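Local coordinates for protein small ribosomal subunit biogenesis GTPase RsgA (Thermotoga maritima, PDB 1U0L) that is a circularly permuted GTPase that probably hydrolyses GTP slowly and assists the late maturation of the 30S ribosomal subunit, at residues K74-L77 against V82-V85; N114-V119 against P229-L234; D105-L110 against T173-S178; V23-E28 against D53-T58. All coordinates share one frame; numbering follows the deposited sequence.

In the fold
Interactions 1, 2 and 3 belong to the circularly permuted GTPase domain, whereas interaction 4 lies inside the N-terminal OB-fold domain. Interactions 2 and 3 are the most closely joined, with centres about 5 Å apart: F231 also packs on L110, L234 on F107, and G230 probably bonds to the backbone of M174. Interaction 1, centred about 11 Å from interaction 2, meets it through L77, which touches both F231 and N114. The hairpin also reaches the OB-fold domain, where A83 and N84 touch D53. Interaction 3 runs up to the nucleotide: S178 touches the bound GDP, while the F231 side chain remains about 13 Å from it.

Interaction 1 (K74-L77 against V82-V85); sequences KNLL and VANV
Backbone bonds pair L77 with V82 as an antiparallel hydrogen-bonded pair. L77 N donates to V82 O at 2.7 Å, and the return bond from V82 N to L77 O is weak. L76 and A83 form the neighbouring non-hydrogen-bonded pair. Beyond the strands N84 N bonds to N75 O at 3.2 Å.

Two asparagine side chains prolong this pairing. With CG between the backbone N and the carbonyl carbon (chi1 63°), N75 extends across to V85, and V85 N donates to N75 OD1 at 3.2 Å, in the carbonyl plane and on a lone pair. In the reverse sense, N84 OD1 accepts a nearly straight bond (165°) from K74 N at 2.9 Å, while N84 ND2 turns to G52 O. An alanine at N75 would probably leave V85 N without this acceptor and hold the chain after A83 less firmly.

Among the apolar contacts, L77 CD1 meets V85 CG2, the side chains crossing at about a right angle. Separately, the aliphatic part of K74 (CG, CD) lies against N84 CA, and its NZ forms a salt bridge with D86. The whole is a short two-stranded beta hairpin, extended past its open end by side-chain-to-backbone bonds.

Interaction 2 (N114-V119 against P229-L234); sequences NELETV and PGFANL
A small, buried, edge-on contact sets the F231 ring against N114 and L116 in the core of the P-loop-type GTPase domain. It joins the loop after strand 224-226 to the turn between helix 101-113 and strand 117-122. That loop carries P229 and G230, the end of a DTPG sequence that probably represents the G3 motif of GTPases. The turn is a Schellman motif closing the helix: N114 is the first residue to leave helical geometry, E115 has a positive phi, and L116 N returns to A111 O.

F231 is the centre of an inverse gamma turn and starts a type I turn that ends at L234, so its side chain leaves a sharply bent backbone and points toward the helix end. The N114 side chain comes from the opposite direction, and its amide plane is inclined by 44° to the ring. N114 ND2 is hydrogen-bonded to L110 O, which helps to set the turn of the amide. L77 of the neighbouring hairpin packs against all three side chains.

Both approaches are to the rim of the ring, near its plane: N114 ND2 stands 3.6 Å from F231 CE2, and the methyl carbon L116 CD1 lies 4.2 Å from F231 CZ.

Interaction 3 (D105-L110 against T173-S178); sequences DKFLVL and TMAGLS
With chi1 at -93°, away from the usual staggered values, and its CB directed at the neighbouring strand, F107 carries its ring from helix 101-113 over to the methyl of A175 and the backbone of G176, where the chain runs on from strand 171-175 toward the nucleotide. The far end of the ring does the touching. F107 CE1 comes to 3.7 Å from G176 CA, and F107 CZ lies 3.8 Å from G176 N. On the strand side F107 CE2 meets the A175 methyl, CB, at 4.3 Å. All of these atoms approach the ring obliquely, and the contact is purely one of van der Waals packing, a single aromatic side chain against a short piece of extended backbone.

G176 suits the spot for its own reasons. Its extended backbone with positive phi would jam any CB against the preceding carbonyl oxygen, so glycine is called for quite apart from F107. L90 of the central strand 87-92 and L234 of the loop after strand 224-226 pack on the same side chain. The helix connects strand 87-92 to the parallel strand 117-122 beside it, a beta-alpha-beta crossover.

Beyond the ring the loop turns to the nucleotide. G176 O accepts a hydrogen bond from K182 NZ, and S178 touches the bound GDP. The arrangement thus matches the start of a Walker A P-loop, leaving its strand with a helix-borne phenylalanine packed against the first glycine.

Interaction 4 (V23-E28 against D53-T58); sequences VTVEDE and DRVEYT
Strands 23-27 and 54-58 cross at 90°, their axes 8.5 Å apart, and meet through V25, D27, V55 and Y57. The principal contact is a CH-pi interaction: V25 CG2 sits over one face of the Y57 ring, 4.0 Å from its centroid and offset toward the rim at CE2. The other methyl of V25, CG1, reaches V55 CG2 at 4.4 Å, so this one valine spans two residues of the crossing strand. Y57 has CG between its backbone N and carbonyl carbon (chi1 66°), which turns the ring off its own strand toward V25.

This crossing lies in the interior of the N-terminal OB-fold domain, whose five strands curl so that the first and last also pair. I34 and C36 of strand 33-38 and I67 of strand 65-70 add to the same apolar core.

At the polar end, Y57 OH gives D27 OD1 a weak hydrogen bond of 3.3 Å, with the carboxylate turned 79° from the ring plane. An alanine in place of Y57 would probably open a gap beside V25 CG2 and deprive D27 of this donor. The stronger partner of D27 OD1 is R11, in a salt bridge, and OD2 makes a weak hydrogen bond to T30 N.

Interaction 1 (K74-L77 against V82-V85)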
loop_
_atom_site.group_PDB
_atom_site.type_symbol
_atom_site.label_atom_id
_atom_site.label_comp_id
_atom_site.label_asym_id
_atom_site.label_seq_id
_atom_site.Cartn_x
_atom_site.Cartn_y
_atom_site.Cartn_z
ATOM N N LYS A 74 -4.347 -9.623 -9.363
ATOM C CA LYS A 74 -3.069 -9.030 -9.765
ATOM C C LYS A 74 -2.064 -9.130 -8.616
ATOM O O LYS A 74 -0.855 -9.039 -8.826
ATOM C CB LYS A 74 -3.259 -7.555 -10.129
ATOM C CG LYS A 74 -3.762 -6.718 -8.960
ATOM C CD LYS A 74 -4.289 -5.346 -9.375
ATOM C CE LYS A 74 -3.182 -4.415 -9.839
ATOM N NZ LYS A 74 -3.737 -3.090 -10.254
ATOM N N ASN A 75 -2.579 -9.311 -7.402
ATOM C CA ASN A 75 -1.753 -9.404 -6.200
ATOM C C ASN A 75 -2.623 -9.687 -4.975
ATOM O O ASN A 75 -3.848 -9.708 -5.050
ATOM C CB ASN A 75 -0.998 -8.096 -5.988
ATOM C CG ASN A 75 -1.927 -6.940 -5.747
ATOM O OD1 ASN A 75 -2.790 -7.011 -4.880
ATOM N ND2 ASN A 75 -1.764 -5.863 -6.503
ATOM N N LEU A 76 -1.977 -9.880 -3.836
ATOM C CA LEU A 76 -2.694 -10.165 -2.605
ATOM C C LEU A 76 -1.895 -9.653 -1.415
ATOM O O LEU A 76 -0.889 -10.256 -1.053
ATOM C CB LEU A 76 -2.880 -11.665 -2.454
ATOM C CG LEU A 76 -4.105 -12.193 -1.720
ATOM C CD1 LEU A 76 -3.683 -13.467 -1.023
ATOM C CD2 LEU A 76 -4.644 -11.198 -0.714
ATOM N N LEU A 77 -2.327 -8.539 -0.824
ATOM C CA LEU A 77 -1.636 -7.991 0.336
ATOM C C LEU A 77 -1.844 -9.032 1.394
ATOM O O LEU A 77 -2.778 -9.815 1.290
ATOM C CB LEU A 77 -2.238 -6.661 0.761
ATOM C CG LEU A 77 -1.898 -5.589 -0.260
ATOM C CD1 LEU A 77 -2.441 -4.241 0.202
ATOM C CD2 LEU A 77 -0.383 -5.564 -0.443
ATOM N N VAL A 82 -6.058 -8.608 1.307
ATOM C CA VAL A 82 -6.700 -7.746 0.317
ATOM C C VAL A 82 -6.137 -8.060 -1.058
ATOM O O VAL A 82 -4.921 -8.184 -1.236
ATOM C CB VAL A 82 -6.512 -6.256 0.607
ATOM C CG1 VAL A 82 -7.220 -5.438 -0.458
ATOM C CG2 VAL A 82 -7.072 -5.924 1.976
ATOM N N ALA A 83 -7.043 -8.174 -2.026
ATOM C CA ALA A 83 -6.676 -8.521 -3.384
ATOM C C ALA A 83 -6.850 -7.383 -4.361
ATOM O O ALA A 83 -7.748 -6.581 -4.211
ATOM C CB ALA A 83 -7.511 -9.695 -3.828
ATOM N N ASN A 84 -5.986 -7.327 -5.372
ATOM C CA ASN A 84 -6.064 -6.300 -6.414
ATOM C C ASN A 84 -5.896 -4.882 -5.911
ATOM O O ASN A 84 -6.633 -3.983 -6.296
ATOM C CB ASN A 84 -7.392 -6.413 -7.173
ATOM C CG ASN A 84 -7.600 -7.792 -7.770
ATOM O OD1 ASN A 84 -6.819 -8.232 -8.613
ATOM N ND2 ASN A 84 -8.646 -8.486 -7.329
ATOM N N VAL A 85 -4.911 -4.681 -5.051
ATOM C CA VAL A 85 -4.650 -3.359 -4.526
ATOM C C VAL A 85 -3.731 -2.642 -5.508
ATOM O O VAL A 85 -2.737 -3.217 -5.948
ATOM C CB VAL A 85 -3.957 -3.437 -3.158
ATOM C CG1 VAL A 85 -3.836 -2.044 -2.570
ATOM C CG2 VAL A 85 -4.729 -4.365 -2.232
#

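Interaction 2 (N114-V119 against P229-L234)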
loop_
_atom_site.group_PDB
_atom_site.type_symbol
_atom_site.label_atom_id
_atom_site.label_comp_id
_atom_site.label_asym_id
_atom_site.label_seq_id
_atom_site.Cartn_x
_atom_site.Cartn_y
_atom_site.Cartn_z
ATOM N N ASN A 114 5.031 -5.767 -3.654
ATOM C CA ASN A 114 3.686 -6.190 -4.051
ATOM C C ASN A 114 3.211 -5.489 -5.309
ATOM O O ASN A 114 2.032 -5.573 -5.672
ATOM C CB ASN A 114 2.703 -5.957 -2.913
ATOM C CG ASN A 114 2.867 -6.969 -1.817
ATOM O OD1 ASN A 114 2.257 -8.040 -1.845
ATOM N ND2 ASN A 114 3.723 -6.658 -0.853
ATOM N N GLU A 115 4.156 -4.817 -5.965
ATOM C CA GLU A 115 3.916 -4.084 -7.202
ATOM C C GLU A 115 2.719 -3.162 -7.069
ATOM O O GLU A 115 1.652 -3.430 -7.612
ATOM C CB GLU A 115 3.721 -5.064 -8.363
ATOM C CG GLU A 115 4.868 -6.063 -8.518
ATOM C CD GLU A 115 4.763 -6.893 -9.784
ATOM O OE1 GLU A 115 3.728 -7.572 -9.973
ATOM O OE2 GLU A 115 5.722 -6.867 -10.588
ATOM N N LEU A 116 2.906 -2.071 -6.333
ATOM C CA LEU A 116 1.841 -1.101 -6.105
ATOM C C LEU A 116 2.336 0.315 -6.317
ATOM O O LEU A 116 3.505 0.616 -6.112
ATOM C CB LEU A 116 1.302 -1.222 -4.671
ATOM C CG LEU A 116 0.933 -2.617 -4.153
ATOM C CD1 LEU A 116 0.525 -2.560 -2.681
ATOM C CD2 LEU A 116 -0.197 -3.176 -4.994
ATOM N N GLU A 117 1.441 1.185 -6.754
ATOM C CA GLU A 117 1.785 2.579 -6.932
ATOM C C GLU A 117 1.817 3.084 -5.494
ATOM O O GLU A 117 1.022 2.642 -4.663
ATOM C CB GLU A 117 0.679 3.307 -7.696
ATOM C CG GLU A 117 0.535 2.902 -9.134
ATOM C CD GLU A 117 1.706 3.363 -9.963
ATOM O OE1 GLU A 117 2.840 2.918 -9.689
ATOM O OE2 GLU A 117 1.492 4.179 -10.886
ATOM N N THR A 118 2.739 3.986 -5.189
ATOM C CA THR A 118 2.806 4.544 -3.852
ATOM C C THR A 118 2.739 6.055 -3.879
ATOM O O THR A 118 3.408 6.700 -4.683
ATOM C CB THR A 118 4.091 4.131 -3.128
ATOM O OG1 THR A 118 3.896 2.846 -2.529
ATOM C CG2 THR A 118 4.453 5.141 -2.050
ATOM N N VAL A 119 1.905 6.616 -3.012
ATOM C CA VAL A 119 1.797 8.059 -2.899
ATOM C C VAL A 119 2.159 8.436 -1.472
ATOM O O VAL A 119 1.461 8.079 -0.521
ATOM C CB VAL A 119 0.399 8.534 -3.226
ATOM C CG1 VAL A 119 0.238 9.990 -2.823
ATOM C CG2 VAL A 119 0.172 8.376 -4.705
ATOM N N PRO A 229 -5.245 -0.684 7.970
ATOM C CA PRO A 229 -4.038 -0.211 7.275
ATOM C C PRO A 229 -3.168 -1.302 6.689
ATOM O O PRO A 229 -3.209 -2.457 7.133
ATOM C CB PRO A 229 -3.291 0.585 8.348
ATOM C CG PRO A 229 -4.334 0.914 9.351
ATOM C CD PRO A 229 -5.160 -0.351 9.400
ATOM N N GLY A 230 -2.363 -0.894 5.707
ATOM C CA GLY A 230 -1.462 -1.788 5.010
ATOM C C GLY A 230 -0.599 -2.688 5.861
ATOM O O GLY A 230 -1.063 -3.299 6.834
ATOM N N PHE A 231 0.673 -2.765 5.493
ATOM C CA PHE A 231 1.630 -3.623 6.171
ATOM C C PHE A 231 2.053 -3.077 7.524
ATOM O O PHE A 231 3.242 -2.858 7.767
ATOM C CB PHE A 231 2.864 -3.788 5.305
ATOM C CG PHE A 231 2.636 -3.481 3.853
ATOM C CD1 PHE A 231 2.407 -2.176 3.439
ATOM C CD2 PHE A 231 2.691 -4.493 2.897
ATOM C CE1 PHE A 231 2.239 -1.878 2.095
ATOM C CE2 PHE A 231 2.526 -4.207 1.553
ATOM C CZ PHE A 231 2.300 -2.896 1.146
ATOM N N ALA A 232 1.080 -2.879 8.406
ATOM C CA ALA A 232 1.340 -2.349 9.733
ATOM C C ALA A 232 2.373 -3.150 10.500
ATOM O O ALA A 232 3.014 -2.625 11.410
ATOM C CB ALA A 232 0.052 -2.271 10.524
ATOM N N ASN A 233 2.550 -4.414 10.144
ATOM C CA ASN A 233 3.524 -5.225 10.854
ATOM C C ASN A 233 4.909 -5.164 10.219
ATOM O O ASN A 233 5.802 -5.914 10.612
ATOM C CB ASN A 233 3.054 -6.669 10.941
ATOM C CG ASN A 233 2.792 -7.263 9.593
ATOM O OD1 ASN A 233 3.663 -7.274 8.726
ATOM N ND2 ASN A 233 1.581 -7.765 9.399
ATOM N N LEU A 234 5.088 -4.272 9.247
ATOM C CA LEU A 234 6.379 -4.097 8.584
ATOM C C LEU A 234 7.196 -5.391 8.548
ATOM O O LEU A 234 8.321 -5.435 9.045
ATOM C CB LEU A 234 7.177 -3.011 9.315
ATOM C CG LEU A 234 6.624 -1.581 9.244
ATOM C CD1 LEU A 234 7.223 -0.735 10.355
ATOM C CD2 LEU A 234 6.934 -0.959 7.877
#

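Interaction 3 (D105-L110 against T173-S178)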
loop_
_atom_site.group_PDB
_atom_site.type_symbol
_atom_site.label_atom_id
_atom_site.label_comp_id
_atom_site.label_asym_id
_atom_site.label_seq_id
_atom_site.Cartn_x
_atom_site.Cartn_y
_atom_site.Cartn_z
ATOM N N ASP A 105 11.445 3.609 4.101
ATOM C CA ASP A 105 11.975 2.767 3.036
ATOM C C ASP A 105 11.528 1.317 3.151
ATOM O O ASP A 105 11.436 0.604 2.146
ATOM C CB ASP A 105 13.507 2.861 2.987
ATOM C CG ASP A 105 13.980 4.246 2.597
ATOM O OD1 ASP A 105 13.199 4.968 1.918
ATOM O OD2 ASP A 105 15.123 4.612 2.959
ATOM N N LYS A 106 11.241 0.878 4.372
ATOM C CA LYS A 106 10.784 -0.490 4.560
ATOM C C LYS A 106 9.369 -0.564 3.992
ATOM O O LYS A 106 8.978 -1.559 3.367
ATOM C CB LYS A 106 10.806 -0.860 6.033
ATOM C CG LYS A 106 10.167 -2.182 6.323
ATOM C CD LYS A 106 10.684 -2.789 7.589
ATOM C CE LYS A 106 12.143 -3.175 7.430
ATOM N NZ LYS A 106 12.631 -3.900 8.649
ATOM N N PHE A 107 8.613 0.511 4.191
ATOM C CA PHE A 107 7.254 0.585 3.674
ATOM C C PHE A 107 7.283 0.574 2.152
ATOM O O PHE A 107 6.536 -0.183 1.516
ATOM C CB PHE A 107 6.561 1.848 4.177
ATOM C CG PHE A 107 5.773 1.631 5.419
ATOM C CD1 PHE A 107 5.852 2.528 6.477
ATOM C CD2 PHE A 107 4.944 0.518 5.541
ATOM C CE1 PHE A 107 5.115 2.320 7.648
ATOM C CE2 PHE A 107 4.201 0.296 6.706
ATOM C CZ PHE A 107 4.287 1.202 7.766
ATOM N N LEU A 108 8.149 1.413 1.576
ATOM C CA LEU A 108 8.285 1.485 0.127
ATOM C C LEU A 108 8.740 0.133 -0.421
ATOM O O LEU A 108 8.211 -0.336 -1.423
ATOM C CB LEU A 108 9.279 2.583 -0.261
ATOM C CG LEU A 108 8.813 4.009 0.044
ATOM C CD1 LEU A 108 9.955 4.984 -0.166
ATOM C CD2 LEU A 108 7.628 4.368 -0.839
ATOM N N VAL A 109 9.703 -0.502 0.243
ATOM C CA VAL A 109 10.182 -1.806 -0.201
ATOM C C VAL A 109 8.983 -2.751 -0.303
ATOM O O VAL A 109 8.821 -3.456 -1.300
ATOM C CB VAL A 109 11.222 -2.397 0.778
ATOM C CG1 VAL A 109 11.470 -3.860 0.454
ATOM C CG2 VAL A 109 12.530 -1.626 0.675
ATOM N N LEU A 110 8.141 -2.751 0.726
ATOM C CA LEU A 110 6.943 -3.591 0.744
ATOM C C LEU A 110 5.958 -3.252 -0.383
ATOM O O LEU A 110 5.405 -4.142 -1.033
ATOM C CB LEU A 110 6.231 -3.464 2.091
ATOM C CG LEU A 110 6.889 -4.225 3.233
ATOM C CD1 LEU A 110 6.217 -3.842 4.532
ATOM C CD2 LEU A 110 6.810 -5.718 2.995
ATOM N N THR A 173 -4.707 1.419 -0.194
ATOM C CA THR A 173 -4.437 1.018 1.182
ATOM C C THR A 173 -3.563 2.056 1.892
ATOM O O THR A 173 -2.513 2.465 1.396
ATOM C CB THR A 173 -3.753 -0.355 1.270
ATOM O OG1 THR A 173 -3.685 -0.748 2.645
ATOM C CG2 THR A 173 -2.347 -0.297 0.696
ATOM N N MET A 174 -4.024 2.490 3.057
ATOM C CA MET A 174 -3.299 3.473 3.846
ATOM C C MET A 174 -2.191 2.743 4.591
ATOM O O MET A 174 -2.357 1.589 4.988
ATOM C CB MET A 174 -4.242 4.142 4.852
ATOM C CG MET A 174 -5.563 4.590 4.249
ATOM S SD MET A 174 -5.830 6.337 4.392
ATOM C CE MET A 174 -4.569 6.925 3.328
ATOM N N ALA A 175 -1.060 3.413 4.768
ATOM C CA ALA A 175 0.062 2.817 5.485
ATOM C C ALA A 175 0.885 3.885 6.208
ATOM O O ALA A 175 1.061 5.001 5.712
ATOM C CB ALA A 175 0.923 2.038 4.523
ATOM N N GLY A 176 1.374 3.536 7.391
ATOM C CA GLY A 176 2.158 4.476 8.171
ATOM C C GLY A 176 2.105 4.166 9.654
ATOM O O GLY A 176 1.206 3.458 10.109
ATOM N N LEU A 177 3.077 4.685 10.401
ATOM C CA LEU A 177 3.153 4.482 11.845
ATOM C C LEU A 177 1.893 4.967 12.595
ATOM O O LEU A 177 1.278 5.982 12.239
ATOM C CB LEU A 177 4.383 5.198 12.405
ATOM C CG LEU A 177 5.780 4.707 11.999
ATOM C CD1 LEU A 177 6.792 5.712 12.523
ATOM C CD2 LEU A 177 6.078 3.319 12.544
ATOM N N SER A 178 1.515 4.235 13.641
ATOM C CA SER A 178 0.339 4.583 14.431
ATOM C C SER A 178 0.420 5.999 14.916
ATOM O O SER A 178 1.433 6.403 15.480
ATOM C CB SER A 178 0.223 3.666 15.633
ATOM O OG SER A 178 0.505 2.331 15.232
#

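Interaction 4 (V23-E28 against D53-T58)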
loop_
_atom_site.group_PDB
_atom_site.type_symbol
_atom_site.label_atom_id
_atom_site.label_comp_id
_atom_site.label_asym_id
_atom_site.label_seq_id
_atom_site.Cartn_x
_atom_site.Cartn_y
_atom_site.Cartn_z
ATOM N N VAL A 23 -19.937 -14.068 1.907
ATOM C CA VAL A 23 -19.277 -13.034 1.118
ATOM C C VAL A 23 -20.243 -11.957 0.627
ATOM O O VAL A 23 -21.269 -12.257 0.014
ATOM C CB VAL A 23 -18.580 -13.642 -0.126
ATOM C CG1 VAL A 23 -17.939 -12.535 -0.967
ATOM C CG2 VAL A 23 -17.543 -14.665 0.303
ATOM N N THR A 24 -19.899 -10.701 0.889
ATOM C CA THR A 24 -20.715 -9.567 0.465
ATOM C C THR A 24 -20.078 -9.016 -0.801
ATOM O O THR A 24 -18.921 -8.605 -0.771
ATOM C CB THR A 24 -20.694 -8.433 1.514
ATOM O OG1 THR A 24 -20.846 -8.988 2.828
ATOM C CG2 THR A 24 -21.822 -7.440 1.252
ATOM N N VAL A 25 -20.810 -9.007 -1.910
ATOM C CA VAL A 25 -20.251 -8.471 -3.151
ATOM C C VAL A 25 -20.976 -7.204 -3.559
ATOM O O VAL A 25 -22.099 -6.958 -3.142
ATOM C CB VAL A 25 -20.335 -9.483 -4.342
ATOM C CG1 VAL A 25 -20.492 -10.903 -3.819
ATOM C CG2 VAL A 25 -21.469 -9.110 -5.282
ATOM N N GLU A 26 -20.322 -6.401 -4.380
ATOM C CA GLU A 26 -20.915 -5.170 -4.873
ATOM C C GLU A 26 -21.001 -5.315 -6.379
ATOM O O GLU A 26 -20.064 -5.801 -7.007
ATOM C CB GLU A 26 -20.040 -3.980 -4.519
ATOM C CG GLU A 26 -20.563 -2.673 -5.056
ATOM C CD GLU A 26 -19.761 -1.491 -4.558
ATOM O OE1 GLU A 26 -19.473 -1.455 -3.341
ATOM O OE2 GLU A 26 -19.434 -0.603 -5.376
ATOM N N ASP A 27 -22.120 -4.898 -6.958
ATOM C CA ASP A 27 -22.316 -5.021 -8.402
ATOM C C ASP A 27 -21.470 -4.029 -9.206
ATOM O O ASP A 27 -21.591 -2.816 -9.054
ATOM C CB ASP A 27 -23.803 -4.853 -8.734
ATOM C CG ASP A 27 -24.116 -5.140 -10.183
ATOM O OD1 ASP A 27 -23.921 -6.293 -10.615
ATOM O OD2 ASP A 27 -24.561 -4.209 -10.891
ATOM N N GLU A 28 -20.611 -4.567 -10.065
ATOM C CA GLU A 28 -19.727 -3.763 -10.899
ATOM C C GLU A 28 -20.484 -2.766 -11.769
ATOM O O GLU A 28 -20.021 -1.646 -11.981
ATOM C CB GLU A 28 -18.882 -4.677 -11.790
ATOM C CG GLU A 28 -17.982 -3.948 -12.775
ATOM C CD GLU A 28 -17.171 -4.905 -13.633
ATOM O OE1 GLU A 28 -16.319 -5.633 -13.076
ATOM O OE2 GLU A 28 -17.391 -4.931 -14.863
ATOM N N ASP A 53 -11.400 -9.046 -4.224
ATOM C CA ASP A 53 -11.438 -10.004 -5.316
ATOM C C ASP A 53 -12.591 -9.693 -6.230
ATOM O O ASP A 53 -13.687 -9.377 -5.763
ATOM C CB ASP A 53 -11.583 -11.429 -4.798
ATOM C CG ASP A 53 -10.283 -12.192 -4.874
ATOM O OD1 ASP A 53 -9.470 -11.854 -5.763
ATOM O OD2 ASP A 53 -10.071 -13.125 -4.068
ATOM N N ARG A 54 -12.331 -9.760 -7.534
ATOM C CA ARG A 54 -13.356 -9.504 -8.534
ATOM C C ARG A 54 -14.072 -10.829 -8.775
ATOM O O ARG A 54 -13.422 -11.867 -8.946
ATOM C CB ARG A 54 -12.714 -9.022 -9.828
ATOM C CG ARG A 54 -13.168 -7.646 -10.255
ATOM C CD ARG A 54 -12.545 -6.569 -9.398
ATOM N NE ARG A 54 -12.932 -5.229 -9.832
ATOM C CZ ARG A 54 -12.269 -4.126 -9.502
ATOM N NH1 ARG A 54 -11.185 -4.210 -8.737
ATOM N NH2 ARG A 54 -12.684 -2.942 -9.936
ATOM N N VAL A 55 -15.401 -10.815 -8.776
ATOM C CA VAL A 55 -16.146 -12.057 -8.999
ATOM C C VAL A 55 -17.397 -11.925 -9.860
ATOM O O VAL A 55 -17.927 -10.826 -10.052
ATOM C CB VAL A 55 -16.572 -12.715 -7.660
ATOM C CG1 VAL A 55 -15.330 -13.110 -6.853
ATOM C CG2 VAL A 55 -17.474 -11.772 -6.875
ATOM N N GLU A 56 -17.850 -13.062 -10.386
ATOM C CA GLU A 56 -19.063 -13.123 -11.198
ATOM C C GLU A 56 -20.009 -14.079 -10.480
ATOM O O GLU A 56 -19.626 -15.200 -10.136
ATOM C CB GLU A 56 -18.741 -13.597 -12.616
ATOM C CG GLU A 56 -17.741 -14.730 -12.710
ATOM C CD GLU A 56 -17.387 -15.049 -14.151
ATOM O OE1 GLU A 56 -18.309 -15.361 -14.938
ATOM O OE2 GLU A 56 -16.190 -14.988 -14.500
ATOM N N TYR A 57 -21.235 -13.619 -10.240
ATOM C CA TYR A 57 -22.226 -14.395 -9.502
ATOM C C TYR A 57 -23.613 -14.438 -10.156
ATOM O O TYR A 57 -23.854 -13.778 -11.169
ATOM C CB TYR A 57 -22.363 -13.792 -8.104
ATOM C CG TYR A 57 -22.950 -12.391 -8.119
ATOM C CD1 TYR A 57 -24.225 -12.143 -7.614
ATOM C CD2 TYR A 57 -22.239 -11.323 -8.664
ATOM C CE1 TYR A 57 -24.780 -10.867 -7.650
ATOM C CE2 TYR A 57 -22.784 -10.043 -8.708
ATOM C CZ TYR A 57 -24.057 -9.819 -8.199
ATOM O OH TYR A 57 -24.602 -8.549 -8.245
ATOM N N THR A 58 -24.518 -15.214 -9.556
ATOM C CA THR A 58 -25.895 -15.349 -10.039
ATOM C C THR A 58 -26.810 -14.540 -9.120
ATOM O O THR A 58 -26.911 -14.819 -7.928
ATOM C CB THR A 58 -26.362 -16.814 -10.026
ATOM O OG1 THR A 58 -25.522 -17.592 -10.891
ATOM C CG2 THR A 58 -27.808 -16.911 -10.495
#